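Local structure of CurF (Lyngbya majuscula, 5DP2) at residues Gln177-Gln180 with Glu185-Ala188; Ile15-Tyr18 with Lys22-Thr25; Val41-Val46 with Val104-Pro109; Asn49-Leu54 with Ile256-Ile261. The protein probably catalyses cyclopropane ring formation in curacin A biosynthesis, as an NADP-binding enoyl reductase domain of a polyketide synthase. All blocks are in the same frame, centred on the assembly; numbering follows the deposited sequence.

Contact 1: Gln177-Gln180 with Glu185-Ala188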
loop_
_atom_site.group_PDB
_atom_site.type_symbol
_atom_site.label_atom_id
_atom_site.label_comp_id
_atom_site.label_asym_id
_atom_site.label_seq_id
_atom_site.Cartn_x
_atom_site.Cartn_y
_atom_site.Cartn_z
ATOM N N GLN A 177 -1.677 12.383 4.700
ATOM C CA GLN A 177 -2.354 12.438 5.989
ATOM C C GLN A 177 -1.348 12.331 7.128
ATOM O O GLN A 177 -1.422 13.078 8.119
ATOM C CB GLN A 177 -3.381 11.313 6.149
ATOM C CG GLN A 177 -4.668 11.506 5.375
ATOM C CD GLN A 177 -5.747 10.580 5.905
ATOM O OE1 GLN A 177 -5.911 10.444 7.121
ATOM N NE2 GLN A 177 -6.502 9.973 5.010
ATOM N N LEU A 178 -0.421 11.384 7.044
ATOM C CA LEU A 178 0.549 11.187 8.115
ATOM C C LEU A 178 1.517 12.362 8.237
ATOM O O LEU A 178 1.814 12.819 9.349
ATOM C CB LEU A 178 1.317 9.874 7.900
ATOM C CG LEU A 178 0.545 8.647 8.329
ATOM C CD1 LEU A 178 1.149 7.411 7.687
ATOM C CD2 LEU A 178 0.549 8.513 9.840
ATOM N N ALA A 179 2.026 12.858 7.111
ATOM C CA ALA A 179 2.935 13.979 7.172
ATOM C C ALA A 179 2.273 15.191 7.849
ATOM O O ALA A 179 2.916 15.886 8.639
ATOM C CB ALA A 179 3.442 14.329 5.784
ATOM N N GLN A 180 1.010 15.431 7.530
ATOM C CA GLN A 180 0.333 16.553 8.193
ATOM C C GLN A 180 0.033 16.274 9.658
ATOM O O GLN A 180 0.168 17.188 10.481
ATOM C CB GLN A 180 -0.893 16.937 7.411
ATOM C CG GLN A 180 -0.490 17.364 6.016
ATOM C CD GLN A 180 -1.521 18.199 5.333
ATOM O OE1 GLN A 180 -2.713 17.906 5.363
ATOM N NE2 GLN A 180 -1.064 19.286 4.732
ATOM N N GLU A 185 5.377 20.211 6.550
ATOM C CA GLU A 185 4.923 21.000 5.399
ATOM C C GLU A 185 4.987 20.121 4.137
ATOM O O GLU A 185 6.077 19.752 3.694
ATOM C CB GLU A 185 5.766 22.240 5.210
ATOM C CG GLU A 185 5.190 23.114 4.120
ATOM C CD GLU A 185 5.960 24.388 3.846
ATOM O OE1 GLU A 185 7.126 24.505 4.297
ATOM O OE2 GLU A 185 5.404 25.246 3.132
ATOM N N VAL A 186 3.823 19.782 3.594
ATOM C CA VAL A 186 3.740 18.888 2.448
ATOM C C VAL A 186 3.896 19.661 1.128
ATOM O O VAL A 186 3.196 20.646 0.881
ATOM C CB VAL A 186 2.399 18.113 2.445
ATOM C CG1 VAL A 186 2.182 17.372 1.134
ATOM C CG2 VAL A 186 2.366 17.142 3.610
ATOM N N PHE A 187 4.766 19.132 0.282
ATOM C CA PHE A 187 4.880 19.497 -1.120
ATOM C C PHE A 187 4.450 18.243 -1.882
ATOM O O PHE A 187 4.975 17.172 -1.627
ATOM C CB PHE A 187 6.325 19.856 -1.466
ATOM C CG PHE A 187 6.848 21.099 -0.792
ATOM C CD1 PHE A 187 7.109 21.141 0.572
ATOM C CD2 PHE A 187 7.111 22.232 -1.524
ATOM C CE1 PHE A 187 7.581 22.269 1.184
ATOM C CE2 PHE A 187 7.589 23.372 -0.914
ATOM C CZ PHE A 187 7.827 23.394 0.446
ATOM N N ALA A 188 3.464 18.336 -2.738
ATOM C CA ALA A 188 2.917 17.149 -3.414
ATOM C C ALA A 188 3.111 17.241 -4.901
ATOM O O ALA A 188 3.090 18.329 -5.486
ATOM C CB ALA A 188 1.432 17.034 -3.099
HETATM O O HOH W 1 1.512 20.403 5.380
#
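The carboxamide of Gln180 is the flat group that meets the neighbouring strand, and it does so at its NE2 end. Val186 CG2 approaches NE2 obliquely from one side of the amide plane, at 4.2 Å. A water lies slightly to the other side of that plane and accepts a hydrogen bond from Gln180 NE2 at 2.9 Å. The same water accepts one from Val186 N at 3.0 Å, so it bridges the helix side chain to a strand N-H. Gln180 occupies two conformers, and the bridge belongs to the one described here.

Nearer the helix backbone the contact is apolar. Val186 CG2 rests against Ala179 CB and Gln180 CG, at 3.7 Å from each, and so fills the notch between two successive helix residues. With CG1 anti to the backbone N (chi1 170°), CG2 is left beside that nitrogen and faces the helix. The Gln180 chain crosses the valine at about a right angle, its methylene part supplying the greasy surface while the amide reaches the water at the exposed side of the helix. Alanine suits the buried position because its single methyl lets helix and strand approach closely, and the beta-branched valine fits an extended strand.

The fold element is a beta-alpha-beta crossover of the Rossmann-type nucleotide-binding domain: strand 161-164, helix 170-181, strand 185-190. Ala179 also touches Ile164 on the first strand, while Leu178 packs on helix 140-153. Beyond the strand, Phe187 stacks with His205 of the next parallel strand, 205-208.

Contact 2: Ile15-Tyr18 with Lys22-Thr25; sequences IPSY and KNLT
Ile15 lays its CG2 methyl against Leu24, with CD2 3.7 Å away and the leucine CA 4.0 Å from the same methyl. The two side chains run side by side and point the same way, so the overlap is along their flanks. Ile15 CG1 sits between the backbone N and the carbonyl carbon (chi1 55°), which carries the longer branch away from Leu24 and leaves CG2 to make the touch. Both residues are buried, as befits two branched aliphatic groups.

Toward the surface Pro16 and Asn23 meet. The Pro16 ring crosses the Asn23 side chain at about a right angle: Pro16 CD lies 3.8 Å from Asn23 CB and only 3.4 Å from Asn23 O. Proline, with no N-H to satisfy, is at ease at this exposed turn, its ring carbons covering the asparagine stem. The amide of Asn23 goes past the ring to a water, which accepts from Asn23 ND2 at 3.2 Å and donates to Ser17 O at 2.8 Å. This water carries the polar link between the two segments, the asparagine amide supplying the N-H that the water accepts.

The contact closes the connection of a small antiparallel hairpin, strands 11-14 and 25-28, whose pairing includes the backbone bonding of Thr25 with Arg14. Leu24 also packs on Val322 and Phe325 of helix 321-329, seating the turn against that helix.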
loop_
_atom_site.group_PDB
_atom_site.type_symbol
_atom_site.label_atom_id
_atom_site.label_comp_id
_atom_site.label_asym_id
_atom_site.label_seq_id
_atom_site.Cartn_x
_atom_site.Cartn_y
_atom_site.Cartn_z
ATOM N N ILE A 15 -4.923 -16.293 -12.518
ATOM C CA ILE A 15 -4.616 -16.076 -13.932
ATOM C C ILE A 15 -4.027 -17.358 -14.524
ATOM O O ILE A 15 -3.368 -18.127 -13.828
ATOM C CB ILE A 15 -3.632 -14.908 -14.142
ATOM C CG1 ILE A 15 -2.349 -15.079 -13.333
ATOM C CG2 ILE A 15 -4.303 -13.579 -13.851
ATOM C CD1 ILE A 15 -1.273 -14.057 -13.635
ATOM N N PRO A 16 -4.172 -17.529 -15.853
ATOM C CA PRO A 16 -3.564 -18.679 -16.509
ATOM C C PRO A 16 -2.127 -18.423 -16.936
ATOM O O PRO A 16 -1.380 -19.379 -17.211
ATOM C CB PRO A 16 -4.447 -18.872 -17.738
ATOM C CG PRO A 16 -4.938 -17.504 -18.068
ATOM C CD PRO A 16 -5.167 -16.874 -16.717
ATOM N N SER A 17 -1.747 -17.155 -17.052
ATOM C CA SER A 17 -0.497 -16.742 -17.690
ATOM C C SER A 17 -0.418 -15.230 -17.460
ATOM O O SER A 17 -1.424 -14.590 -17.119
ATOM C CB SER A 17 -0.478 -17.046 -19.190
ATOM O OG SER A 17 -1.591 -16.453 -19.835
ATOM N N TYR A 18 0.761 -14.663 -17.691
ATOM C CA TYR A 18 0.991 -13.226 -17.531
ATOM C C TYR A 18 0.719 -12.464 -18.823
ATOM O O TYR A 18 0.874 -13.004 -19.937
ATOM C CB TYR A 18 2.437 -12.976 -17.132
ATOM C CG TYR A 18 2.789 -13.517 -15.767
ATOM C CD1 TYR A 18 2.085 -13.111 -14.655
ATOM C CD2 TYR A 18 3.821 -14.424 -15.569
ATOM C CE1 TYR A 18 2.391 -13.593 -13.385
ATOM C CE2 TYR A 18 4.140 -14.913 -14.291
ATOM C CZ TYR A 18 3.407 -14.484 -13.199
ATOM O OH TYR A 18 3.668 -14.931 -11.909
ATOM N N LYS A 22 -7.394 -8.867 -18.704
ATOM C CA LYS A 22 -8.652 -9.549 -18.996
ATOM C C LYS A 22 -8.599 -11.024 -18.656
ATOM O O LYS A 22 -9.636 -11.688 -18.611
ATOM C CB LYS A 22 -9.102 -9.340 -20.440
ATOM C CG LYS A 22 -8.261 -10.076 -21.465
ATOM C CD LYS A 22 -8.548 -9.651 -22.902
ATOM C CE LYS A 22 -9.694 -10.424 -23.516
ATOM N NZ LYS A 22 -9.912 -9.991 -24.929
ATOM N N ASN A 23 -7.412 -11.582 -18.450
ATOM C CA ASN A 23 -7.332 -12.990 -18.078
ATOM C C ASN A 23 -7.514 -13.276 -16.579
ATOM O O ASN A 23 -7.537 -14.453 -16.173
ATOM C CB ASN A 23 -6.025 -13.609 -18.550
ATOM C CG ASN A 23 -5.905 -13.707 -20.059
ATOM O OD1 ASN A 23 -6.868 -14.014 -20.770
ATOM N ND2 ASN A 23 -4.693 -13.515 -20.544
ATOM N N LEU A 24 -7.703 -12.243 -15.759
ATOM C CA LEU A 24 -8.101 -12.463 -14.359
ATOM C C LEU A 24 -9.442 -13.210 -14.350
ATOM O O LEU A 24 -10.375 -12.811 -15.033
ATOM C CB LEU A 24 -8.251 -11.119 -13.659
ATOM C CG LEU A 24 -6.932 -10.449 -13.269
ATOM C CD1 LEU A 24 -7.129 -8.961 -13.035
ATOM C CD2 LEU A 24 -6.337 -11.128 -12.041
ATOM N N THR A 25 -9.515 -14.267 -13.537
ATOM C CA THR A 25 -10.601 -15.227 -13.527
ATOM C C THR A 25 -10.938 -15.610 -12.077
ATOM O O THR A 25 -10.032 -15.901 -11.313
ATOM C CB THR A 25 -10.125 -16.496 -14.290
ATOM O OG1 THR A 25 -9.688 -16.145 -15.617
ATOM C CG2 THR A 25 -11.208 -17.566 -14.347
HETATM O O HOH W 2 -2.668 -12.437 -18.309
#

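Contact 3: Val41-Val46 with Val104-Pro109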
loop_
_atom_site.group_PDB
_atom_site.type_symbol
_atom_site.label_atom_id
_atom_site.label_comp_id
_atom_site.label_asym_id
_atom_site.label_seq_id
_atom_site.Cartn_x
_atom_site.Cartn_y
_atom_site.Cartn_z
ATOM N N VAL A 41 -11.649 -16.668 7.633
ATOM C CA VAL A 41 -12.250 -15.350 7.470
ATOM C C VAL A 41 -13.017 -15.310 6.132
ATOM O O VAL A 41 -12.468 -15.684 5.083
ATOM C CB VAL A 41 -11.173 -14.249 7.462
ATOM C CG1 VAL A 41 -11.812 -12.877 7.322
ATOM C CG2 VAL A 41 -10.328 -14.330 8.730
ATOM N N GLN A 42 -14.278 -14.881 6.182
ATOM C CA GLN A 42 -15.038 -14.590 4.959
ATOM C C GLN A 42 -14.727 -13.152 4.538
ATOM O O GLN A 42 -14.991 -12.193 5.295
ATOM C CB GLN A 42 -16.534 -14.767 5.202
ATOM C CG GLN A 42 -17.305 -14.588 3.897
ATOM C CD GLN A 42 -18.747 -14.932 3.989
ATOM O OE1 GLN A 42 -19.219 -15.402 4.999
ATOM N NE2 GLN A 42 -19.461 -14.724 2.917
ATOM N N ILE A 43 -14.107 -12.989 3.379
ATOM C CA ILE A 43 -13.690 -11.681 2.918
ATOM C C ILE A 43 -14.898 -10.840 2.553
ATOM O O ILE A 43 -15.814 -11.313 1.890
ATOM C CB ILE A 43 -12.709 -11.817 1.713
ATOM C CG1 ILE A 43 -11.506 -12.656 2.104
ATOM C CG2 ILE A 43 -12.320 -10.462 1.185
ATOM C CD1 ILE A 43 -10.669 -12.124 3.250
ATOM N N LYS A 44 -14.880 -9.559 2.985
ATOM C CA LYS A 44 -15.930 -8.621 2.639
ATOM C C LYS A 44 -15.466 -7.524 1.682
ATOM O O LYS A 44 -16.242 -7.079 0.840
ATOM C CB LYS A 44 -16.561 -8.029 3.903
ATOM C CG LYS A 44 -17.162 -9.076 4.858
ATOM C CD LYS A 44 -18.377 -9.781 4.272
ATOM C CE LYS A 44 -18.770 -11.028 5.047
ATOM N NZ LYS A 44 -19.345 -10.678 6.374
ATOM N N ALA A 45 -14.214 -7.068 1.799
ATOM C CA ALA A 45 -13.702 -6.023 0.915
ATOM C C ALA A 45 -12.207 -6.207 0.799
ATOM O O ALA A 45 -11.519 -6.501 1.785
ATOM C CB ALA A 45 -14.069 -4.634 1.441
ATOM N N VAL A 46 -11.693 -6.009 -0.417
ATOM C CA VAL A 46 -10.290 -6.245 -0.706
ATOM C C VAL A 46 -9.890 -5.260 -1.796
ATOM O O VAL A 46 -10.536 -5.207 -2.843
ATOM C CB VAL A 46 -10.024 -7.735 -1.120
ATOM C CG1 VAL A 46 -11.055 -8.305 -2.088
ATOM C CG2 VAL A 46 -8.601 -7.898 -1.592
ATOM N N VAL A 104 -12.202 -8.241 11.172
ATOM C CA VAL A 104 -10.757 -8.191 11.136
ATOM C C VAL A 104 -10.209 -7.555 9.847
ATOM O O VAL A 104 -10.824 -7.624 8.775
ATOM C CB VAL A 104 -10.151 -9.615 11.297
ATOM C CG1 VAL A 104 -10.459 -10.138 12.700
ATOM C CG2 VAL A 104 -10.639 -10.583 10.230
ATOM N N ILE A 105 -9.038 -6.960 10.011
ATOM C CA ILE A 105 -8.128 -6.631 8.916
ATOM C C ILE A 105 -7.159 -7.798 8.779
ATOM O O ILE A 105 -6.598 -8.286 9.771
ATOM C CB ILE A 105 -7.363 -5.314 9.214
ATOM C CG1 ILE A 105 -8.308 -4.106 9.235
ATOM C CG2 ILE A 105 -6.196 -5.120 8.238
ATOM C CD1 ILE A 105 -7.706 -2.871 9.843
ATOM N N LEU A 106 -6.940 -8.248 7.527
ATOM C CA LEU A 106 -5.958 -9.296 7.241
ATOM C C LEU A 106 -4.633 -8.638 6.874
ATOM O O LEU A 106 -4.555 -7.866 5.901
ATOM C CB LEU A 106 -6.435 -10.216 6.130
ATOM C CG LEU A 106 -7.739 -10.987 6.403
ATOM C CD1 LEU A 106 -8.971 -10.224 5.965
ATOM C CD2 LEU A 106 -7.676 -12.365 5.724
ATOM N N ALA A 107 -3.591 -8.964 7.643
ATOM C CA ALA A 107 -2.248 -8.399 7.435
ATOM C C ALA A 107 -1.490 -9.278 6.442
ATOM O O ALA A 107 -1.166 -10.433 6.747
ATOM C CB ALA A 107 -1.522 -8.359 8.773
ATOM N N TYR A 108 -1.225 -8.753 5.253
ATOM C CA TYR A 108 -0.460 -9.434 4.214
ATOM C C TYR A 108 -0.842 -10.910 4.047
ATOM O O TYR A 108 0.013 -11.794 4.068
ATOM C CB TYR A 108 1.072 -9.267 4.417
ATOM C CG TYR A 108 1.855 -9.608 3.163
ATOM C CD1 TYR A 108 1.680 -8.861 2.000
ATOM C CD2 TYR A 108 2.736 -10.691 3.107
ATOM C CE1 TYR A 108 2.334 -9.208 0.814
ATOM C CE2 TYR A 108 3.385 -11.042 1.938
ATOM C CZ TYR A 108 3.176 -10.310 0.788
ATOM O OH TYR A 108 3.823 -10.709 -0.359
ATOM N N PRO A 109 -2.123 -11.201 3.768
ATOM C CA PRO A 109 -2.494 -12.606 3.537
ATOM C C PRO A 109 -1.912 -13.147 2.227
ATOM O O PRO A 109 -1.534 -14.323 2.170
ATOM C CB PRO A 109 -4.021 -12.559 3.511
ATOM C CG PRO A 109 -4.372 -11.156 3.129
ATOM C CD PRO A 109 -3.299 -10.320 3.781
#
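The GroES-like domain of this enoyl reductase, of the kind found in medium-chain dehydrogenases and reductases, is built on a curled, mixed beta-sheet, and here two of its strands pack face to face. Strands 39-48 and 103-107 each pair with strand 83-91, yet the segments that meet, Val41-Val46 and Val104-Pro109, run almost perpendicular to each other. Their axes make an angle of 89° and come within 9.4 Å. That separation leaves room for a layer of side chains, and no backbone hydrogen bond joins the two segments. A classic beta bulge at Lys44 and Ala45, both opposite Val85, interrupts the regular pairing of strand 39-48 just past the contact.

Val41 and Ile43, two residues apart on one strand, both contribute to this layer, as do Val104 and Leu106 on the other. All four are buried. Beta-branched valine and isoleucine favour the extended backbone and offer compact methyl surfaces, while leucine reaches farther across. Val41 and Val104 meet tip to tip: Val104 CG2 is 3.9 Å from Val41 CG1 and 4.0 Å from Val41 CG2, lying against both valine methyls. Val41 CG1, held anti to the backbone N (chi1 -179°), also faces Leu106 CD1 at 4.1 Å. Val117 of strand 116-119 lines the same interior, touching Ile43 and Leu106.

Ile43 leaves its strand at a slant to the leucine, and its bent chain brings the terminal methyl round to the fork of Leu106, with Ile43 CD1 3.7 Å from Leu106 CD1 and 3.9 Å from Leu106 CD2.

Contact 4: Asn49-Leu54 with Ile256-Ile261; sequences NFREVL and IGRLNI. With NAP (NADP nicotinamide-adenine-dinucleotide phosphate), chain B.
Apolar contact between Leu54 and Leu259 is loose, their CD1 methyls 4.4 Å apart; leucine's long apolar branch lets each reach across the gap between the backbones. Two arginines meet beside it. Arg51 brings NH2 obliquely to the aliphatic CG of Arg258, at 3.9 Å, while the two like charges stay apart. Asp280 would be expected to ease any repulsion, since it forms a salt bridge with Arg51 NH2 and a long, weak ion pair with Arg258 NE; Glu62 takes Arg51 NH1.

Both segments hydrogen-bond to NADP. Phe50 N, at the start of helix 50-57, donates to the phosphate oxygen O1N at 3.0 Å and 170°. From the other side, the nicotinamide amide N7N donates to Ile256 O at 2.9 Å and 172°. Within Asn49-Leu54, Asn49 N donates to Glu52 OE1 at 3.0 Å, linking the residue before helix 50-57 to a side chain of its first turn.

Packing completes the grip: one face of the Phe50 ring receives C5B of NADP, 3.8 Å above its plane, and Ile256 CD1 lies 3.2 Å from the ribose O4D. Such a cofactor cleft between the GroES-like and Rossmann-type domains is the hallmark of medium-chain dehydrogenases and reductases.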
loop_
_atom_site.group_PDB
_atom_site.type_symbol
_atom_site.label_atom_id
_atom_site.label_comp_id
_atom_site.label_asym_id
_atom_site.label_seq_id
_atom_site.Cartn_x
_atom_site.Cartn_y
_atom_site.Cartn_z
ATOM N N ASN A 49 -3.865 -3.374 -5.329
ATOM C CA ASN A 49 -2.629 -2.636 -5.129
ATOM C C ASN A 49 -1.864 -2.548 -6.448
ATOM O O ASN A 49 -1.965 -3.435 -7.298
ATOM C CB ASN A 49 -1.780 -3.290 -4.027
ATOM C CG ASN A 49 -2.305 -2.900 -2.626
ATOM O OD1 ASN A 49 -1.882 -1.897 -2.020
ATOM N ND2 ASN A 49 -3.272 -3.603 -2.149
ATOM N N PHE A 50 -1.073 -1.502 -6.638
ATOM C CA PHE A 50 -0.391 -1.305 -7.902
ATOM C C PHE A 50 0.550 -2.479 -8.222
ATOM O O PHE A 50 0.644 -2.886 -9.392
ATOM C CB PHE A 50 0.372 0.019 -7.899
ATOM C CG PHE A 50 0.859 0.435 -9.243
ATOM C CD1 PHE A 50 -0.058 0.846 -10.228
ATOM C CD2 PHE A 50 2.201 0.409 -9.536
ATOM C CE1 PHE A 50 0.390 1.241 -11.486
ATOM C CE2 PHE A 50 2.661 0.834 -10.780
ATOM C CZ PHE A 50 1.752 1.240 -11.753
ATOM N N ARG A 51 1.246 -3.039 -7.220
ATOM C CA ARG A 51 2.092 -4.236 -7.436
ATOM C C ARG A 51 1.346 -5.318 -8.173
ATOM O O ARG A 51 1.921 -6.040 -8.992
ATOM C CB ARG A 51 2.585 -4.826 -6.058
ATOM C CG ARG A 51 3.338 -6.178 -6.146
ATOM C CD ARG A 51 4.695 -6.098 -6.798
ATOM N NE ARG A 51 5.660 -5.457 -5.929
ATOM C CZ ARG A 51 6.387 -6.030 -4.945
ATOM N NH1 ARG A 51 6.283 -7.338 -4.662
ATOM N NH2 ARG A 51 7.209 -5.267 -4.253
ATOM N N GLU A 52 0.082 -5.502 -7.827
ATOM C CA GLU A 52 -0.712 -6.591 -8.410
ATOM C C GLU A 52 -1.035 -6.346 -9.875
ATOM O O GLU A 52 -1.109 -7.303 -10.642
ATOM C CB GLU A 52 -1.964 -6.798 -7.580
ATOM C CG GLU A 52 -1.600 -7.283 -6.170
ATOM C CD GLU A 52 -2.700 -7.278 -5.170
ATOM O OE1 GLU A 52 -3.494 -6.311 -5.128
ATOM O OE2 GLU A 52 -2.733 -8.241 -4.362
ATOM N N VAL A 53 -1.233 -5.091 -10.273
ATOM C CA VAL A 53 -1.310 -4.750 -11.695
ATOM C C VAL A 53 -0.002 -5.135 -12.397
ATOM O O VAL A 53 -0.017 -5.804 -13.430
ATOM C CB VAL A 53 -1.642 -3.241 -11.876
ATOM C CG1 VAL A 53 -1.571 -2.846 -13.338
ATOM C CG2 VAL A 53 -3.019 -2.915 -11.305
ATOM N N LEU A 54 1.133 -4.757 -11.813
ATOM C CA LEU A 54 2.428 -5.104 -12.399
ATOM C C LEU A 54 2.599 -6.621 -12.459
ATOM O O LEU A 54 3.190 -7.151 -13.407
ATOM C CB LEU A 54 3.575 -4.473 -11.595
ATOM C CG LEU A 54 3.596 -2.953 -11.447
ATOM C CD1 LEU A 54 4.820 -2.549 -10.638
ATOM C CD2 LEU A 54 3.563 -2.271 -12.810
ATOM N N ILE A 256 10.069 3.686 -2.154
ATOM C CA ILE A 256 9.203 2.512 -2.130
ATOM C C ILE A 256 9.039 1.895 -3.516
ATOM O O ILE A 256 8.461 0.814 -3.624
ATOM C CB ILE A 256 7.838 2.777 -1.459
ATOM C CG1 ILE A 256 6.925 3.691 -2.279
ATOM C CG2 ILE A 256 8.054 3.322 -0.042
ATOM C CD1 ILE A 256 5.513 3.821 -1.738
ATOM N N GLY A 257 9.522 2.543 -4.573
ATOM C CA GLY A 257 9.538 1.859 -5.854
ATOM C C GLY A 257 10.546 0.713 -5.781
ATOM O O GLY A 257 11.513 0.785 -5.021
ATOM N N ARG A 258 10.293 -0.339 -6.537
ATOM C CA ARG A 258 11.193 -1.480 -6.502
ATOM C C ARG A 258 11.855 -1.752 -7.839
ATOM O O ARG A 258 12.726 -2.600 -7.910
ATOM C CB ARG A 258 10.496 -2.724 -5.897
ATOM C CG ARG A 258 9.953 -2.513 -4.484
ATOM C CD ARG A 258 11.023 -2.186 -3.475
ATOM N NE ARG A 258 11.947 -3.300 -3.265
ATOM C CZ ARG A 258 13.025 -3.272 -2.491
ATOM N NH1 ARG A 258 13.427 -2.140 -1.913
ATOM N NH2 ARG A 258 13.723 -4.381 -2.322
ATOM N N LEU A 259 11.474 -1.036 -8.897
ATOM C CA LEU A 259 12.088 -1.221 -10.215
ATOM C C LEU A 259 13.215 -0.240 -10.419
ATOM O O LEU A 259 13.059 0.967 -10.258
ATOM C CB LEU A 259 11.061 -1.022 -11.348
ATOM C CG LEU A 259 9.747 -1.798 -11.297
ATOM C CD1 LEU A 259 8.707 -1.274 -12.291
ATOM C CD2 LEU A 259 10.054 -3.257 -11.559
ATOM N N ASN A 260 14.385 -0.781 -10.740
ATOM C CA ASN A 260 15.579 -0.047 -11.136
ATOM C C ASN A 260 16.091 0.984 -10.117
ATOM O O ASN A 260 16.611 2.056 -10.449
ATOM C CB ASN A 260 15.372 0.575 -12.502
ATOM C CG ASN A 260 14.909 -0.441 -13.522
ATOM O OD1 ASN A 260 13.791 -0.357 -14.052
ATOM N ND2 ASN A 260 15.747 -1.441 -13.776
ATOM N N ILE A 261 15.974 0.632 -8.850
ATOM C CA ILE A 261 16.392 1.546 -7.795
ATOM C C ILE A 261 17.897 1.519 -7.594
ATOM O O ILE A 261 18.602 0.565 -7.970
ATOM C CB ILE A 261 15.657 1.281 -6.478
ATOM C CG1 ILE A 261 15.979 -0.088 -5.918
ATOM C CG2 ILE A 261 14.167 1.560 -6.644
ATOM C CD1 ILE A 261 15.347 -0.273 -4.571
HETATM P PA NAP B . -1.039 4.170 -6.465
HETATM O O1A NAP B . -2.475 4.294 -6.085
HETATM O O2A NAP B . -0.057 5.141 -5.921
HETATM O O5B NAP B . -0.983 4.140 -8.062
HETATM C C5B NAP B . 0.247 4.364 -8.765
HETATM C C4B NAP B . 0.657 5.821 -8.786
HETATM O O4B NAP B . 1.760 5.956 -9.651
HETATM C C3B NAP B . -0.417 6.758 -9.254
HETATM O O3B NAP B . -0.757 7.622 -8.167
HETATM C C2B NAP B . 0.202 7.535 -10.431
HETATM O O2B NAP B . 0.072 8.929 -10.437
HETATM C C1B NAP B . 1.684 7.251 -10.282
HETATM N N9A NAP B . 2.406 7.119 -11.540
HETATM C C8A NAP B . 2.530 5.981 -12.308
HETATM N N7A NAP B . 3.278 6.229 -13.408
HETATM C C5A NAP B . 3.640 7.518 -13.335
HETATM C C6A NAP B . 4.420 8.390 -14.151
HETATM N N6A NAP B . 4.980 7.928 -15.287
HETATM N N1A NAP B . 4.582 9.647 -13.759
HETATM C C2A NAP B . 4.012 10.071 -12.625
HETATM N N3A NAP B . 3.267 9.353 -11.781
HETATM C C4A NAP B . 3.072 8.096 -12.149
HETATM O O3 NAP B . -0.516 2.687 -6.122
HETATM P PN NAP B . -0.088 2.057 -4.713
HETATM O O1N NAP B . -0.582 0.663 -4.690
HETATM O O2N NAP B . -0.461 2.976 -3.587
HETATM O O5D NAP B . 1.468 1.993 -4.874
HETATM C C5D NAP B . 2.214 3.231 -4.943
HETATM C C4D NAP B . 3.637 2.950 -5.488
HETATM O O4D NAP B . 4.414 2.461 -4.426
HETATM C C3D NAP B . 3.707 1.872 -6.576
HETATM O O3D NAP B . 4.841 2.157 -7.406
HETATM C C2D NAP B . 3.888 0.602 -5.784
HETATM O O2D NAP B . 4.529 -0.401 -6.579
HETATM C C1D NAP B . 4.737 1.075 -4.634
HETATM N N1N NAP B . 4.587 0.467 -3.294
HETATM C C2N NAP B . 5.675 -0.029 -2.663
HETATM C C3N NAP B . 5.603 -0.600 -1.395
HETATM C C7N NAP B . 6.834 -1.130 -0.743
HETATM O O7N NAP B . 6.645 -1.787 0.258
HETATM N N7N NAP B . 8.048 -0.843 -1.287
HETATM C C4N NAP B . 4.363 -0.662 -0.751
HETATM C C5N NAP B . 3.261 -0.143 -1.418
HETATM C C6N NAP B . 3.386 0.424 -2.692
HETATM P P2B NAP B . -1.272 9.708 -10.813
HETATM O O1X NAP B . -2.266 9.423 -9.695
HETATM O O2X NAP B . -0.817 11.140 -10.856
HETATM O O3X NAP B . -1.740 9.165 -12.142
#

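How the contacts relate
Contacts 1 and 3 are buried, contact 2 only partly so, and contact 4 lies at the surface of the cofactor cleft. The two core contacts lie on opposite sides of the chain's centre: contact 1 joins a helix to a strand in the nucleotide-binding domain, whereas contact 3 packs strand on strand in the GroES-like domain, entirely through aliphatic groups. Water bridges appear in contacts 1 and 2, each where an amide side chain lies near the surface. Contact 4 has little direct packing, its segments meeting largely through the bound NADP. Its first segment follows that of contact 3, strand 39-48 leading into helix 50-57, and the two contacts alternate along the chain. Contact 2 remains local, within one hairpin connection.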